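Local coordinates for 4'-phospho-dehydrooxetanocin synthase (Bacillus megaterium, PDB 5UL4), which catalyses the oxidative ring contraction of dAMP to an oxetane aldehyde in oxetanocin A biosynthesis, using cobalamin, a [4Fe-4S] cluster and S-adenosylmethionine, at residues 494-499 / 526-531; 459-464 / 515-520; 476-481 / 542-547; 641-646 / 656-661. All coordinates share one frame; numbering follows the deposited sequence.

In the fold
Followed from the N terminus, the chain first supplies 459-464, the end of helix 452-464, for interaction 2, then the 476-481 loop of interaction 3 and the 494-499 loop of interaction 1. The partners return in the order 515-520, 526-531 and 542-547. Interaction 2 therefore crosses both other contacts, and a salt bridge joins it to interaction 1, which is nested inside the loop closed by interaction 3. Together they tie the last helix and strand of the partial barrel to the chain leading to the S-adenosylmethionine site. Interaction 4 follows in series, closing a short loop between consecutive helices, 620-648 and 652-664. It touches interaction 1 through a salt bridge and interaction 3 through apolar packing.

Interaction 1: 494-499 / 526-531; sequences ERTDAL and KHKTGK
Leu-499 and Thr-529 make the direct polar link between the 494-499 loop and the chain leaving helix 521-527: Thr-529 N donates to Leu-499 O at 2.8 Å with an N-H...O angle of 173°, so the bond is almost straight. The same carbonyl receives a CA-H...O contact from Lys-528, the first residue to leave the helix. Just beyond, Thr-529 OG1 accepts from Lys-531 N (3.2 Å), an ST turn that folds the chain back through Gly-530, whose phi is positive.

Water supplies most of the other polar joints. One molecule lies 2.9 Å from Leu-499 N, whose hydrogen it accepts, and 2.8 Å from Lys-531 O. A second sits 2.7 Å from Thr-496 O and also touches Leu-499 O. Two more join Thr-496 OG1 to Lys-528 NZ, whose ammonium is also paired with Glu-525.

Packing is mostly of carbon against oxygen. Thr-496 CG2 comes within 3.5 Å of Gly-530 O, and the extended Lys-528 chain lays its CD 3.7 Å from Thr-496 O. Leu-499 sets CB against Thr-529 OG1 and CD1 near Lys-531 O.

Within the loop, Arg-495 holds Asp-497 side-on: NE donates to OD1 and NH2 to OD2 (2.7 Å), each oxygen accepting on its syn lone pair.

The contact lies near the surface, between the ends of helices 484-493 and 521-527, with Arg-495 and Ala-498 resting on Ile-456 of helix 452-464.

Interaction 2: 459-464 / 515-520; sequences LRLVSA and DKLLND
Arg-460 and Leu-517 are the nearest pair of CA atoms, 6.9 Å from CA to CA, in two helical segments whose axes pass 10.1 Å apart at 138°, a roughly antiparallel crossing. Helix 452-464 belongs to the beta-alpha-beta crossover between parallel strands 431-436 and 468-473 of the partial TIM barrel. Helix 510-519 packs on its outer side, and the strand side is filled by Leu-459, Val-462 and Ser-463 against Leu-469.

Leu-517 is the main apolar wedge. Its CD1 lies 3.7 Å from Leu-461 CD2 and 3.8 Å from Ala-464 CB, so one methyl sits in the gap between residues three apart on the facing helix. The leucine side chains cross at a slant, and Leu-417 of helix 410-425 backs Leu-461.

Arg-460 adds the polar component. Its chain, extended from CG to NE, runs past the last turn of helix 510-519 while NH2 pairs with Asp-497. The C-terminal end of helix 510-519 would probably favour a positive charge nearby. Arg-460 NH1 donates to Leu-517 O at 2.9 Å, meeting the carbonyl nearly head-on (C=O...N 163°) but with a bent N-H...O angle of 137°.

Interaction 3: 476-481 / 542-547; sequences FDQLMK and ASMEIL. With SAM (S-adenosylmethionine), chain D.
Phe-476 and Ser-543 face each other in a single beta bridge, CA to CA 4.5 Å, flanked by two backbone bonds: Phe-476 N to Ala-542 O (3.1 Å) and Met-544 N to Phe-476 O (2.8 Å). The first chain then leaves its partner through a type I turn from Asp-477 to Met-480.

Gln-478 extends the pairing with its side chain. A bend at chi2 (84°) swings the amide back across Met-544, where NE2 donates to Met-544 O at 3.0 Å. The oxygen lies in the amide plane, but NE2 sits above the carbonyl plane. Gln-478 OE1 is buried against Met-544 CB at 3.3 Å and near Ile-546 CD1, and has no polar partner in the model, an apparent cost of this packing. At the other end, Ser-543 OG lies 3.4 Å from Phe-476 CB and is satisfied by Ser-594.

The bridge adjoins the residue that meets the adenine of S-adenosylmethionine. Glu-545 N donates to SAM N1 at 2.7 Å, and SAM N6 is directed as a donor to Glu-545 O, at a modelled distance (2.5 Å) that is doubtfully short. One residue's backbone thus probably matches the Watson-Crick edge of the adenine, while Glu-545 CB lies beside the same two nitrogens. Glu-436 supplies a further hydrogen bond to SAM.

The first segment follows strand 468-473 and leads to helix 484-493; Phe-476 packs against helix 588-616, and Ile-546, in the short, weakly bonded strand at about 546-547 paired with 580-581, rests on helix 551-562.

Interaction 4: 641-646 / 656-661; sequences LKYLVY and IILSDF
Leu-658 drives a methyl into a notch on helix 620-648 formed by Lys-642, Tyr-643 and Tyr-646. Its CD1 stands 3.9 Å from Lys-642 O, 3.8 Å from Tyr-643 CA and 3.7 Å from Tyr-646 CB, so it meets backbone and side chain alike. The same methyl comes to the edge of the Tyr-643 ring, near its plane. The neighbouring Ile-657 takes the aliphatic part of Lys-642: CE lies 3.7 Å from Ile-657 CD1, the two chains crossing at about a right angle.

The torsions explain this reach. Lys-642 CG lies opposite the backbone N (chi1 -159°), and a bend at chi4 (60°) brings NZ to Glu-494, with which it forms a salt bridge, and leaves CE against Ile-657. In the next shell, the Tyr-643 ring meets Trp-693 of helix 683-709, which also touches Leu-658, and Phe-639 of helix 620-648 supports Ile-657.

The helices follow one another in the chain as a helical hairpin, consistent with the C-terminal helix bundle; their axes pass 10.6 Å apart at 137°, with Tyr-643 and Leu-658 nearest in CA position.

Between the segments the contact rests on van der Waals packing: methyl and methylene groups fit against a helix surface without polar bonding, while the salt bridge with Glu-494, outside the hairpin, balances the lysine's positive charge and would be expected to favour its protonated form.

Interaction 1: 494-499 / 526-531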
# COMPACT_ATOMS: atom_id res chain seq x y z
N GLU A 494 27.45 0.71 5.11
CA GLU A 494 28.65 0.57 4.28
C GLU A 494 29.08 -0.87 4.09
O GLU A 494 30.01 -1.12 3.31
CB GLU A 494 29.81 1.39 4.89
CG GLU A 494 29.63 2.89 4.71
CD GLU A 494 30.51 3.73 5.64
OE1 GLU A 494 31.64 3.30 5.94
OE2 GLU A 494 30.06 4.81 6.08
N ARG A 495 28.44 -1.84 4.74
CA ARG A 495 28.88 -3.23 4.56
C ARG A 495 28.67 -3.68 3.12
O ARG A 495 27.64 -3.40 2.52
CB ARG A 495 28.13 -4.15 5.53
CG ARG A 495 28.57 -3.90 6.96
CD ARG A 495 28.02 -4.89 7.93
NE ARG A 495 28.37 -6.26 7.60
CZ ARG A 495 28.20 -7.28 8.44
NH1 ARG A 495 27.71 -7.06 9.64
NH2 ARG A 495 28.51 -8.51 8.07
N THR A 496 29.68 -4.34 2.57
CA THR A 496 29.64 -4.83 1.20
C THR A 496 29.55 -6.35 1.16
O THR A 496 29.60 -6.94 0.07
CB THR A 496 30.86 -4.35 0.41
OG1 THR A 496 32.08 -4.70 1.10
CG2 THR A 496 30.80 -2.85 0.23
N ASP A 497 29.38 -6.99 2.31
CA ASP A 497 29.22 -8.44 2.37
C ASP A 497 27.76 -8.86 2.53
O ASP A 497 27.49 -9.99 2.94
CB ASP A 497 30.07 -9.03 3.49
CG ASP A 497 29.66 -8.55 4.87
OD1 ASP A 497 29.14 -7.42 5.00
OD2 ASP A 497 29.88 -9.30 5.85
N ALA A 498 26.82 -7.98 2.20
CA ALA A 498 25.40 -8.29 2.34
C ALA A 498 24.72 -8.57 1.01
O ALA A 498 23.97 -9.54 0.89
CB ALA A 498 24.68 -7.14 3.06
N LEU A 499 24.95 -7.76 -0.00
CA LEU A 499 24.21 -7.90 -1.25
C LEU A 499 24.93 -8.87 -2.17
O LEU A 499 26.08 -8.64 -2.55
CB LEU A 499 24.03 -6.54 -1.91
CG LEU A 499 23.35 -5.49 -1.04
CD1 LEU A 499 23.19 -4.19 -1.84
CD2 LEU A 499 21.99 -6.01 -0.59
N LYS A 526 33.07 -14.25 -3.10
CA LYS A 526 33.04 -14.54 -4.53
C LYS A 526 31.74 -14.07 -5.18
O LYS A 526 31.74 -13.65 -6.34
CB LYS A 526 33.23 -16.03 -4.77
CG LYS A 526 33.14 -16.43 -6.23
CD LYS A 526 32.98 -17.95 -6.40
CE LYS A 526 33.07 -18.34 -7.88
NZ LYS A 526 32.40 -19.66 -8.14
N HIS A 527 30.63 -14.12 -4.45
CA HIS A 527 29.33 -13.86 -5.05
C HIS A 527 28.76 -12.48 -4.73
O HIS A 527 27.69 -12.15 -5.23
CB HIS A 527 28.35 -14.95 -4.64
CG HIS A 527 28.70 -16.30 -5.18
ND1 HIS A 527 28.31 -16.72 -6.43
CD2 HIS A 527 29.41 -17.32 -4.65
CE1 HIS A 527 28.75 -17.95 -6.64
NE2 HIS A 527 29.42 -18.34 -5.57
N LYS A 528 29.47 -11.67 -3.95
CA LYS A 528 28.96 -10.36 -3.57
C LYS A 528 28.85 -9.45 -4.79
O LYS A 528 29.59 -9.58 -5.77
CB LYS A 528 29.86 -9.72 -2.50
CG LYS A 528 31.23 -9.25 -3.04
CD LYS A 528 32.13 -8.68 -1.93
CE LYS A 528 33.40 -8.05 -2.54
NZ LYS A 528 34.25 -7.32 -1.56
N THR A 529 27.89 -8.53 -4.74
CA THR A 529 27.88 -7.51 -5.79
C THR A 529 28.92 -6.43 -5.53
O THR A 529 29.23 -5.66 -6.45
CB THR A 529 26.51 -6.84 -5.95
OG1 THR A 529 26.24 -5.99 -4.82
CG2 THR A 529 25.36 -7.88 -6.12
N GLY A 530 29.47 -6.36 -4.32
CA GLY A 530 30.37 -5.30 -3.93
C GLY A 530 29.71 -3.97 -3.63
O GLY A 530 30.41 -3.03 -3.25
N LYS A 531 28.39 -3.86 -3.80
CA LYS A 531 27.69 -2.62 -3.50
C LYS A 531 27.37 -2.53 -2.01
O LYS A 531 26.96 -3.52 -1.40
CB LYS A 531 26.42 -2.52 -4.32
CG LYS A 531 26.64 -2.51 -5.82
CD LYS A 531 25.60 -1.64 -6.50
CE LYS A 531 25.99 -1.27 -7.92
NZ LYS A 531 25.49 -2.28 -8.90
O HOH W 1 26.44 -5.34 0.66
O HOH W 2 27.92 -6.69 -2.03
O HOH W 3 33.03 -7.38 1.41
O HOH W 4 34.17 -4.69 -1.06

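Interaction 2: 459-464 / 515-520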
# COMPACT_ATOMS: atom_id res chain seq x y z
N LEU A 459 19.42 -10.11 3.98
CA LEU A 459 19.68 -9.46 2.69
C LEU A 459 20.51 -10.37 1.78
O LEU A 459 20.26 -10.43 0.57
CB LEU A 459 20.40 -8.12 2.90
CG LEU A 459 19.63 -7.06 3.68
CD1 LEU A 459 20.45 -5.73 3.76
CD2 LEU A 459 18.21 -6.86 3.11
N ARG A 460 21.47 -11.10 2.36
CA ARG A 460 22.27 -12.06 1.59
C ARG A 460 21.40 -13.13 0.95
O ARG A 460 21.55 -13.46 -0.23
CB ARG A 460 23.31 -12.75 2.48
CG ARG A 460 24.61 -12.07 2.71
CD ARG A 460 25.56 -12.99 3.52
NE ARG A 460 26.57 -12.22 4.22
CZ ARG A 460 27.19 -12.61 5.32
NH1 ARG A 460 26.90 -13.80 5.86
NH2 ARG A 460 28.11 -11.83 5.87
N LEU A 461 20.51 -13.73 1.75
CA LEU A 461 19.69 -14.84 1.27
C LEU A 461 18.73 -14.38 0.18
O LEU A 461 18.60 -15.04 -0.86
CB LEU A 461 18.91 -15.46 2.43
CG LEU A 461 19.84 -16.08 3.48
CD1 LEU A 461 19.13 -16.25 4.84
CD2 LEU A 461 20.31 -17.44 2.96
N VAL A 462 18.05 -13.26 0.39
CA VAL A 462 17.08 -12.82 -0.62
C VAL A 462 17.80 -12.37 -1.88
O VAL A 462 17.38 -12.71 -3.00
CB VAL A 462 16.17 -11.71 -0.07
CG1 VAL A 462 15.25 -11.18 -1.21
CG2 VAL A 462 15.28 -12.25 1.07
N SER A 463 18.90 -11.63 -1.74
CA SER A 463 19.58 -11.15 -2.94
C SER A 463 20.19 -12.31 -3.72
O SER A 463 20.13 -12.32 -4.96
CB SER A 463 20.65 -10.11 -2.58
OG SER A 463 21.63 -10.65 -1.73
N ALA A 464 20.71 -13.32 -3.02
CA ALA A 464 21.27 -14.50 -3.69
C ALA A 464 20.23 -15.23 -4.54
O ALA A 464 20.58 -15.88 -5.53
CB ALA A 464 21.88 -15.47 -2.67
N ASP A 515 23.98 -22.88 4.27
CA ASP A 515 25.20 -22.99 5.07
C ASP A 515 26.30 -22.09 4.53
O ASP A 515 27.01 -21.41 5.29
CB ASP A 515 25.63 -24.46 5.11
CG ASP A 515 26.79 -24.74 6.05
OD1 ASP A 515 27.56 -23.81 6.40
OD2 ASP A 515 26.94 -25.92 6.43
N LYS A 516 26.45 -22.04 3.21
CA LYS A 516 27.53 -21.25 2.62
C LYS A 516 27.30 -19.76 2.80
O LYS A 516 28.23 -19.01 3.14
CB LYS A 516 27.67 -21.61 1.14
CG LYS A 516 28.40 -22.92 0.90
CD LYS A 516 28.02 -23.51 -0.45
CE LYS A 516 28.87 -24.73 -0.78
NZ LYS A 516 30.25 -24.35 -1.20
N LEU A 517 26.06 -19.30 2.60
CA LEU A 517 25.76 -17.87 2.76
C LEU A 517 25.87 -17.41 4.21
O LEU A 517 26.18 -16.25 4.46
CB LEU A 517 24.37 -17.56 2.20
CG LEU A 517 24.28 -17.68 0.68
CD1 LEU A 517 22.83 -17.69 0.25
CD2 LEU A 517 25.03 -16.53 0.00
N LEU A 518 25.64 -18.31 5.18
CA LEU A 518 25.82 -17.93 6.57
C LEU A 518 27.30 -17.94 6.98
O LEU A 518 27.74 -17.03 7.68
CB LEU A 518 25.03 -18.85 7.48
CG LEU A 518 23.68 -18.32 7.96
CD1 LEU A 518 22.75 -18.17 6.77
CD2 LEU A 518 23.11 -19.27 9.00
N ASN A 519 28.06 -18.96 6.57
CA ASN A 519 29.34 -19.25 7.21
C ASN A 519 30.56 -19.18 6.30
O ASN A 519 31.66 -18.93 6.79
CB ASN A 519 29.31 -20.65 7.84
CG ASN A 519 28.17 -20.81 8.81
OD1 ASN A 519 28.03 -20.04 9.76
ND2 ASN A 519 27.32 -21.81 8.56
N ASP A 520 30.40 -19.43 5.00
CA ASP A 520 31.55 -19.54 4.08
C ASP A 520 31.96 -18.14 3.63
O ASP A 520 31.42 -17.61 2.66
CB ASP A 520 31.18 -20.44 2.91
CG ASP A 520 32.37 -20.85 2.07
OD1 ASP A 520 33.36 -20.09 2.00
OD2 ASP A 520 32.30 -21.93 1.44

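Interaction 3: 476-481 / 542-547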
# COMPACT_ATOMS: atom_id res chain seq x y z
N PHE A 476 17.48 8.34 12.01
CA PHE A 476 17.35 9.20 13.19
C PHE A 476 16.06 8.87 13.94
O PHE A 476 15.00 8.74 13.33
CB PHE A 476 17.33 10.67 12.78
CG PHE A 476 18.54 11.12 12.04
CD1 PHE A 476 19.69 11.50 12.72
CD2 PHE A 476 18.53 11.23 10.65
CE1 PHE A 476 20.81 11.94 12.06
CE2 PHE A 476 19.66 11.68 9.96
CZ PHE A 476 20.81 12.04 10.67
N ASP A 477 16.16 8.74 15.27
CA ASP A 477 14.94 8.74 16.08
C ASP A 477 15.15 9.59 17.33
O ASP A 477 16.28 9.77 17.79
CB ASP A 477 14.47 7.33 16.46
CG ASP A 477 15.38 6.66 17.45
OD1 ASP A 477 16.56 6.44 17.11
OD2 ASP A 477 14.90 6.30 18.55
N GLN A 478 14.03 10.09 17.86
CA GLN A 478 14.06 11.21 18.80
C GLN A 478 14.61 10.82 20.15
O GLN A 478 15.15 11.68 20.87
CB GLN A 478 12.65 11.79 18.94
CG GLN A 478 12.19 12.60 17.72
CD GLN A 478 11.61 11.73 16.60
OE1 GLN A 478 11.64 10.50 16.67
NE2 GLN A 478 11.08 12.38 15.58
N LEU A 479 14.52 9.55 20.53
CA LEU A 479 15.02 9.11 21.83
C LEU A 479 16.48 8.67 21.79
O LEU A 479 17.02 8.25 22.82
CB LEU A 479 14.15 7.96 22.37
CG LEU A 479 12.69 8.35 22.60
CD1 LEU A 479 11.85 7.14 23.00
CD2 LEU A 479 12.59 9.44 23.64
N MET A 480 17.15 8.79 20.64
CA MET A 480 18.56 8.41 20.56
C MET A 480 19.44 9.39 21.35
O MET A 480 19.28 10.60 21.24
CB MET A 480 19.04 8.38 19.11
CG MET A 480 20.49 7.97 18.94
SD MET A 480 21.04 8.19 17.20
CE MET A 480 19.86 7.08 16.39
N LYS A 481 20.38 8.85 22.11
CA LYS A 481 21.28 9.64 22.95
C LYS A 481 22.70 9.43 22.46
O LYS A 481 23.19 8.29 22.45
CB LYS A 481 21.15 9.25 24.43
CG LYS A 481 19.80 9.65 25.04
CD LYS A 481 19.80 9.63 26.57
CE LYS A 481 18.44 10.10 27.09
NZ LYS A 481 18.26 9.90 28.55
N ALA A 542 16.57 9.18 6.59
CA ALA A 542 15.21 9.35 7.08
C ALA A 542 15.17 9.50 8.61
O ALA A 542 16.00 8.93 9.33
CB ALA A 542 14.33 8.17 6.67
N SER A 543 14.16 10.23 9.08
CA SER A 543 13.90 10.44 10.50
C SER A 543 12.56 9.85 10.92
O SER A 543 11.60 9.81 10.14
CB SER A 543 13.90 11.94 10.86
OG SER A 543 15.20 12.47 10.80
N MET A 544 12.50 9.42 12.18
CA MET A 544 11.28 8.83 12.71
C MET A 544 10.10 9.80 12.67
O MET A 544 10.23 10.97 13.03
CB MET A 544 11.50 8.37 14.16
CG MET A 544 10.24 7.82 14.81
SD MET A 544 9.74 6.25 14.11
CE MET A 544 11.05 5.20 14.73
N GLU A 545 8.95 9.29 12.25
CA GLU A 545 7.67 9.98 12.41
C GLU A 545 6.89 9.29 13.51
O GLU A 545 6.77 8.06 13.52
CB GLU A 545 6.87 9.99 11.11
CG GLU A 545 7.46 10.87 10.02
CD GLU A 545 6.70 10.76 8.71
OE1 GLU A 545 5.44 10.64 8.74
OE2 GLU A 545 7.36 10.78 7.64
N ILE A 546 6.37 10.07 14.44
CA ILE A 546 5.75 9.53 15.65
C ILE A 546 4.25 9.54 15.42
O ILE A 546 3.59 10.57 15.57
CB ILE A 546 6.18 10.34 16.88
CG1 ILE A 546 7.71 10.36 16.93
CG2 ILE A 546 5.57 9.75 18.15
CD1 ILE A 546 8.32 10.76 18.23
N LEU A 547 3.70 8.39 15.01
CA LEU A 547 2.28 8.33 14.70
C LEU A 547 1.46 8.20 15.99
O LEU A 547 1.99 7.87 17.06
CB LEU A 547 1.96 7.15 13.77
CG LEU A 547 2.60 7.09 12.37
CD1 LEU A 547 1.92 6.01 11.53
CD2 LEU A 547 2.53 8.44 11.66
N SAM D . 5.01 -3.30 7.71
CA SAM D . 5.78 -3.26 6.47
C SAM D . 6.92 -4.22 6.71
O SAM D . 6.94 -4.88 7.75
OXT SAM D . 7.83 -4.39 5.91
CB SAM D . 6.25 -1.85 6.11
CG SAM D . 6.05 -1.34 4.68
SD SAM D . 6.10 0.48 4.57
CE SAM D . 7.31 0.89 3.28
C5' SAM D . 6.96 0.89 6.10
C4' SAM D . 8.36 1.47 5.95
O4' SAM D . 8.30 2.88 6.01
C3' SAM D . 9.21 1.01 7.12
O3' SAM D . 10.10 -0.00 6.74
C2' SAM D . 9.96 2.25 7.57
O2' SAM D . 11.26 2.26 7.05
C1' SAM D . 9.18 3.40 6.99
N9 SAM D . 8.40 3.98 8.10
C8 SAM D . 7.24 3.47 8.63
N7 SAM D . 6.84 4.29 9.63
C5 SAM D . 7.73 5.29 9.75
C6 SAM D . 7.81 6.37 10.60
N6 SAM D . 6.87 6.56 11.51
N1 SAM D . 8.86 7.25 10.48
C2 SAM D . 9.84 7.07 9.52
N3 SAM D . 9.76 5.98 8.68
C4 SAM D . 8.72 5.11 8.79

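Interaction 4: 641-646 / 656-661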
# COMPACT_ATOMS: atom_id res chain seq x y z
N LEU A 641 26.45 12.49 6.08
CA LEU A 641 26.27 12.18 7.49
C LEU A 641 27.55 11.61 8.08
O LEU A 641 27.87 11.88 9.25
CB LEU A 641 25.11 11.20 7.68
CG LEU A 641 24.76 10.95 9.15
CD1 LEU A 641 24.51 12.28 9.84
CD2 LEU A 641 23.52 10.06 9.26
N LYS A 642 28.29 10.80 7.32
CA LYS A 642 29.56 10.33 7.85
C LYS A 642 30.48 11.51 8.15
O LYS A 642 31.21 11.51 9.15
CB LYS A 642 30.25 9.37 6.89
CG LYS A 642 31.27 8.52 7.63
CD LYS A 642 31.98 7.53 6.74
CE LYS A 642 32.64 6.42 7.55
NZ LYS A 642 31.71 5.59 8.40
N TYR A 643 30.41 12.54 7.30
CA TYR A 643 31.25 13.72 7.46
C TYR A 643 30.79 14.59 8.62
O TYR A 643 31.62 15.12 9.36
CB TYR A 643 31.22 14.50 6.16
CG TYR A 643 32.08 15.75 6.10
CD1 TYR A 643 33.46 15.68 6.12
CD2 TYR A 643 31.48 17.00 5.96
CE1 TYR A 643 34.24 16.84 6.03
CE2 TYR A 643 32.25 18.16 5.86
CZ TYR A 643 33.62 18.08 5.90
OH TYR A 643 34.34 19.25 5.82
N LEU A 644 29.47 14.74 8.80
CA LEU A 644 28.97 15.48 9.95
C LEU A 644 29.38 14.80 11.26
O LEU A 644 29.90 15.45 12.18
CB LEU A 644 27.45 15.64 9.86
CG LEU A 644 26.96 16.57 8.75
CD1 LEU A 644 25.46 16.50 8.56
CD2 LEU A 644 27.37 17.99 9.07
N VAL A 645 29.18 13.49 11.36
CA VAL A 645 29.54 12.76 12.57
C VAL A 645 31.04 12.81 12.81
O VAL A 645 31.50 12.87 13.96
CB VAL A 645 29.04 11.30 12.51
CG1 VAL A 645 29.56 10.48 13.71
CG2 VAL A 645 27.53 11.27 12.44
N TYR A 646 31.84 12.78 11.74
CA TYR A 646 33.28 12.90 11.89
C TYR A 646 33.67 14.25 12.50
O TYR A 646 34.52 14.31 13.40
CB TYR A 646 33.98 12.71 10.54
CG TYR A 646 35.49 12.79 10.65
CD1 TYR A 646 36.24 11.68 11.02
CD2 TYR A 646 36.17 13.98 10.37
CE1 TYR A 646 37.61 11.75 11.12
CE2 TYR A 646 37.55 14.06 10.48
CZ TYR A 646 38.26 12.94 10.85
OH TYR A 646 39.63 13.00 10.96
N ILE A 656 39.89 7.67 7.34
CA ILE A 656 40.39 6.98 6.15
C ILE A 656 39.29 6.84 5.11
O ILE A 656 39.53 7.07 3.91
CB ILE A 656 40.96 5.60 6.54
CG1 ILE A 656 42.06 5.76 7.59
CG2 ILE A 656 41.47 4.87 5.29
CD1 ILE A 656 42.40 4.47 8.31
N ILE A 657 38.09 6.46 5.54
CA ILE A 657 37.00 6.23 4.59
C ILE A 657 36.64 7.52 3.86
O ILE A 657 36.51 7.54 2.64
CB ILE A 657 35.78 5.63 5.30
CG1 ILE A 657 36.14 4.27 5.90
CG2 ILE A 657 34.59 5.53 4.33
CD1 ILE A 657 35.11 3.73 6.87
N LEU A 658 36.48 8.61 4.61
CA LEU A 658 36.17 9.89 3.98
C LEU A 658 37.29 10.32 3.03
O LEU A 658 37.02 10.81 1.93
CB LEU A 658 35.91 10.95 5.05
CG LEU A 658 34.55 10.78 5.73
CD1 LEU A 658 34.43 11.62 6.99
CD2 LEU A 658 33.44 11.12 4.76
N SER A 659 38.55 10.11 3.43
CA SER A 659 39.68 10.45 2.55
C SER A 659 39.70 9.58 1.31
O SER A 659 39.96 10.07 0.20
CB SER A 659 41.00 10.32 3.31
OG SER A 659 40.99 11.13 4.47
N ASP A 660 39.43 8.28 1.46
CA ASP A 660 39.26 7.41 0.30
C ASP A 660 38.17 7.93 -0.62
O ASP A 660 38.36 8.01 -1.84
CB ASP A 660 38.93 5.98 0.75
CG ASP A 660 40.17 5.17 1.06
OD1 ASP A 660 41.24 5.48 0.50
OD2 ASP A 660 40.06 4.21 1.86
N PHE A 661 37.00 8.26 -0.06
CA PHE A 661 35.89 8.69 -0.90
C PHE A 661 36.23 9.97 -1.65
O PHE A 661 35.93 10.09 -2.84
CB PHE A 661 34.63 8.88 -0.06
CG PHE A 661 33.52 9.58 -0.79
CD1 PHE A 661 32.79 8.94 -1.77
CD2 PHE A 661 33.20 10.89 -0.48
CE1 PHE A 661 31.77 9.59 -2.44
CE2 PHE A 661 32.18 11.55 -1.14
CZ PHE A 661 31.46 10.90 -2.12